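Local coordinates for putative ATPase, AAA family (Prochlorococcus marinus subsp. pastoris str. CCMP1986, PDB 3CTD) that probably acts, as a RarA/MGS1/WRNIP1-type AAA+ protein, as a DNA-dependent ATPase in the cellular response to stalled DNA replication, at the interface of chains A and B. Sequence-based numbering; all coordinates share one arbitrary frame. Chains: chain A/B, Putative ATPase, AAA family.

The interface of chains A and B. Residues chain A 111, 114-115, 118-119; chain B 79-80, 84-85, 129.
A:Gln115 reaches from helix 110-122 of one subunit to the other, where it packs against B:Cys80, B:Gly84, B:Leu85 and B:Thr129. Both chains are the C-terminal piece of a RarA/MGS1/WRNIP1-family AAA+ ATPase, the part that carries the MgsA-type C-terminal domain. The patch belongs to a larger A-B interface in an assembly of four copies, and the structure alone does not show whether this tetramer forms in the cell. On chain B the contacting residues come from the end of helix 68-83 and the short 3-10 helices 84-86 and 128-130.

Among the polar contacts, the hydroxyl OG of A:Ser114 donates to the backbone O of B:Thr129 over 3.0 Å. It meets that carbonyl in its plane, on a lone pair, at a C=O...OG angle of 121°; OG lies anti to its own backbone N, which points it at chain B. The carboxamide of A:Gln115 works at the tip of an extended side chain. Its OE1 takes a weak hydrogen bond from the thiol SG of B:Cys80 and also sits 3.3 Å from CA of B:Gly84. The amide NE2 meets chain B through a water 3.2 Å away, which in turn lies 2.9 Å from O of B:Ala79.

Within chain B, OG1 of B:Thr129 donates to O of B:Cys80 over 2.8 Å, from 40° above the carbonyl plane, and links 3-10 helix 128-130 to the end of helix 68-83. This helps hold the threonine rotamer, with OG1 between the backbone N and the carbonyl carbon (chi1 61°), and leaves its methyl CG2 facing CB of A:Gln115. The side chain of A:Phe111 crosses B:Thr129 at about a right angle, setting a ring C-H against the hydroxyl, with CD1 3.3 Å from OG1 of B:Thr129.

Apolar packing flanks the glutamine. CB of A:Phe111 approaches CB of B:Cys80 at 4.0 Å. B:Leu85 runs antiparallel alongside A:Gln115, and its CD1 packs on CB of A:Leu118 at 3.8 Å, while CD2 lies near CB of A:Tyr119.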
ATOM      1  N   PHE A 111      -3.976 -11.319 -15.914  1.00 33.60           N
ATOM      2  CA  PHE A 111      -2.834 -10.482 -15.558  1.00 35.35           C
ATOM      3  C   PHE A 111      -2.599 -10.289 -14.024  1.00 34.39           C
ATOM      4  O   PHE A 111      -1.452 -10.191 -13.581  1.00 37.46           O
ATOM      5  CB  PHE A 111      -2.936  -9.131 -16.282  1.00 34.93           C
ATOM      6  CG  PHE A 111      -2.651  -9.215 -17.740  1.00 38.86           C
ATOM      7  CD1 PHE A 111      -1.352  -9.554 -18.192  1.00 41.59           C
ATOM      8  CD2 PHE A 111      -3.663  -8.950 -18.688  1.00 37.41           C
ATOM      9  CE1 PHE A 111      -1.061  -9.645 -19.579  1.00 41.95           C
ATOM     10  CE2 PHE A 111      -3.406  -9.043 -20.049  1.00 36.80           C
ATOM     11  CZ  PHE A 111      -2.097  -9.392 -20.515  1.00 41.51           C
ATOM     12  N   SER A 114      -1.196 -13.512 -12.769  1.00 26.86           N
ATOM     13  CA  SER A 114       0.172 -13.651 -13.200  1.00 27.04           C
ATOM     14  C   SER A 114       1.075 -12.686 -12.446  1.00 32.78           C
ATOM     15  O   SER A 114       2.185 -13.084 -11.993  1.00 36.07           O
ATOM     16  CB  SER A 114       0.287 -13.417 -14.713  1.00 28.07           C
ATOM     17  OG  SER A 114       1.652 -13.330 -15.092  1.00 32.35           O
ATOM     18  N   GLN A 115       0.641 -11.430 -12.265  1.00 28.82           N
ATOM     19  CA  GLN A 115       1.529 -10.524 -11.507  1.00 29.50           C
ATOM     20  C   GLN A 115       1.759 -10.989 -10.042  1.00 28.97           C
ATOM     21  O   GLN A 115       2.848 -10.923  -9.496  1.00 30.10           O
ATOM     22  CB  GLN A 115       1.089  -9.045 -11.583  1.00 28.72           C
ATOM     23  CG  GLN A 115       1.598  -8.182 -10.364  1.00 30.74           C
ATOM     24  CD  GLN A 115       1.736  -6.724 -10.721  1.00 33.04           C
ATOM     25  OE1 GLN A 115       1.709  -6.381 -11.895  1.00 37.00           O
ATOM     26  NE2 GLN A 115       1.882  -5.860  -9.727  1.00 27.00           N
ATOM     27  N   LEU A 118       3.954 -14.248 -10.139  1.00 23.80           N
ATOM     28  CA  LEU A 118       5.343 -13.881 -10.379  1.00 27.43           C
ATOM     29  C   LEU A 118       5.926 -13.046  -9.245  1.00 29.85           C
ATOM     30  O   LEU A 118       7.102 -13.161  -8.898  1.00 33.66           O
ATOM     31  CB  LEU A 118       5.487 -13.113 -11.705  1.00 27.45           C
ATOM     32  CG  LEU A 118       5.287 -13.964 -12.959  1.00 30.88           C
ATOM     33  CD1 LEU A 118       4.927 -13.085 -14.145  1.00 32.28           C
ATOM     34  CD2 LEU A 118       6.524 -14.792 -13.237  1.00 29.01           C
ATOM     35  N   TYR A 119       5.125 -12.165  -8.673  1.00 29.33           N
ATOM     36  CA  TYR A 119       5.669 -11.285  -7.676  1.00 29.03           C
ATOM     37  C   TYR A 119       6.164 -12.107  -6.493  1.00 25.63           C
ATOM     38  O   TYR A 119       7.267 -11.905  -6.072  1.00 23.20           O
ATOM     39  CB  TYR A 119       4.599 -10.296  -7.230  1.00 32.41           C
ATOM     40  CG  TYR A 119       5.045  -9.436  -6.104  1.00 32.44           C
ATOM     41  CD1 TYR A 119       5.549  -8.187  -6.345  1.00 35.89           C
ATOM     42  CD2 TYR A 119       4.958  -9.867  -4.807  1.00 34.26           C
ATOM     43  CE1 TYR A 119       5.972  -7.364  -5.318  1.00 40.79           C
ATOM     44  CE2 TYR A 119       5.403  -9.072  -3.770  1.00 40.53           C
ATOM     45  CZ  TYR A 119       5.893  -7.809  -4.025  1.00 42.08           C
ATOM     46  OH  TYR A 119       6.330  -6.974  -3.003  1.00 43.55           O
TER
ATOM     47  N   ALA B  79      -2.082  -1.447 -15.322  1.00 28.80           N
ATOM     48  CA  ALA B  79      -1.099  -1.523 -14.244  1.00 28.94           C
ATOM     49  C   ALA B  79      -0.378  -2.884 -14.112  1.00 29.55           C
ATOM     50  O   ALA B  79       0.728  -2.974 -13.568  1.00 27.85           O
ATOM     51  CB  ALA B  79      -1.761  -1.111 -12.909  1.00 29.94           C
ATOM     52  N   CYS B  80      -0.992  -3.956 -14.592  1.00 29.84           N
ATOM     53  CA  CYS B  80      -0.332  -5.265 -14.546  1.00 31.89           C
ATOM     54  C   CYS B  80       0.173  -5.702 -15.919  1.00 34.57           C
ATOM     55  O   CYS B  80       1.221  -6.355 -16.039  1.00 34.11           O
ATOM     56  CB  CYS B  80      -1.249  -6.343 -13.923  1.00 33.31           C
ATOM     57  SG  CYS B  80      -1.591  -5.939 -12.171  1.00 37.94           S
ATOM     58  N   GLY B  84       3.305  -3.511 -14.670  1.00 31.18           N
ATOM     59  CA  GLY B  84       3.604  -4.858 -14.152  1.00 31.24           C
ATOM     60  C   GLY B  84       4.731  -4.846 -13.156  1.00 33.84           C
ATOM     61  O   GLY B  84       4.840  -3.916 -12.337  1.00 33.70           O
ATOM     62  N   LEU B  85       5.607  -5.854 -13.230  1.00 33.40           N
ATOM     63  CA  LEU B  85       6.741  -5.908 -12.308  1.00 33.62           C
ATOM     64  C   LEU B  85       7.845  -4.854 -12.582  1.00 32.64           C
ATOM     65  O   LEU B  85       8.946  -4.915 -12.012  1.00 30.01           O
ATOM     66  CB  LEU B  85       7.323  -7.322 -12.281  1.00 32.99           C
ATOM     67  CG  LEU B  85       6.247  -8.383 -12.110  1.00 29.59           C
ATOM     68  CD1 LEU B  85       6.893  -9.689 -12.336  1.00 26.42           C
ATOM     69  CD2 LEU B  85       5.706  -8.323 -10.708  1.00 31.08           C
ATOM     70  N   THR B 129       4.439  -9.819 -17.480  1.00 37.31           N
ATOM     71  CA  THR B 129       3.348 -10.652 -17.006  1.00 35.09           C
ATOM     72  C   THR B 129       2.625 -11.357 -18.124  1.00 37.34           C
ATOM     73  O   THR B 129       1.798 -12.223 -17.828  1.00 37.71           O
ATOM     74  CB  THR B 129       2.288  -9.868 -16.240  1.00 34.82           C
ATOM     75  OG1 THR B 129       1.719  -8.883 -17.112  1.00 32.39           O
ATOM     76  CG2 THR B 129       2.896  -9.212 -14.944  1.00 29.62           C
TER
HETATM   77  O   HOH W   1       1.814  -2.907 -10.905  1.00 32.85           O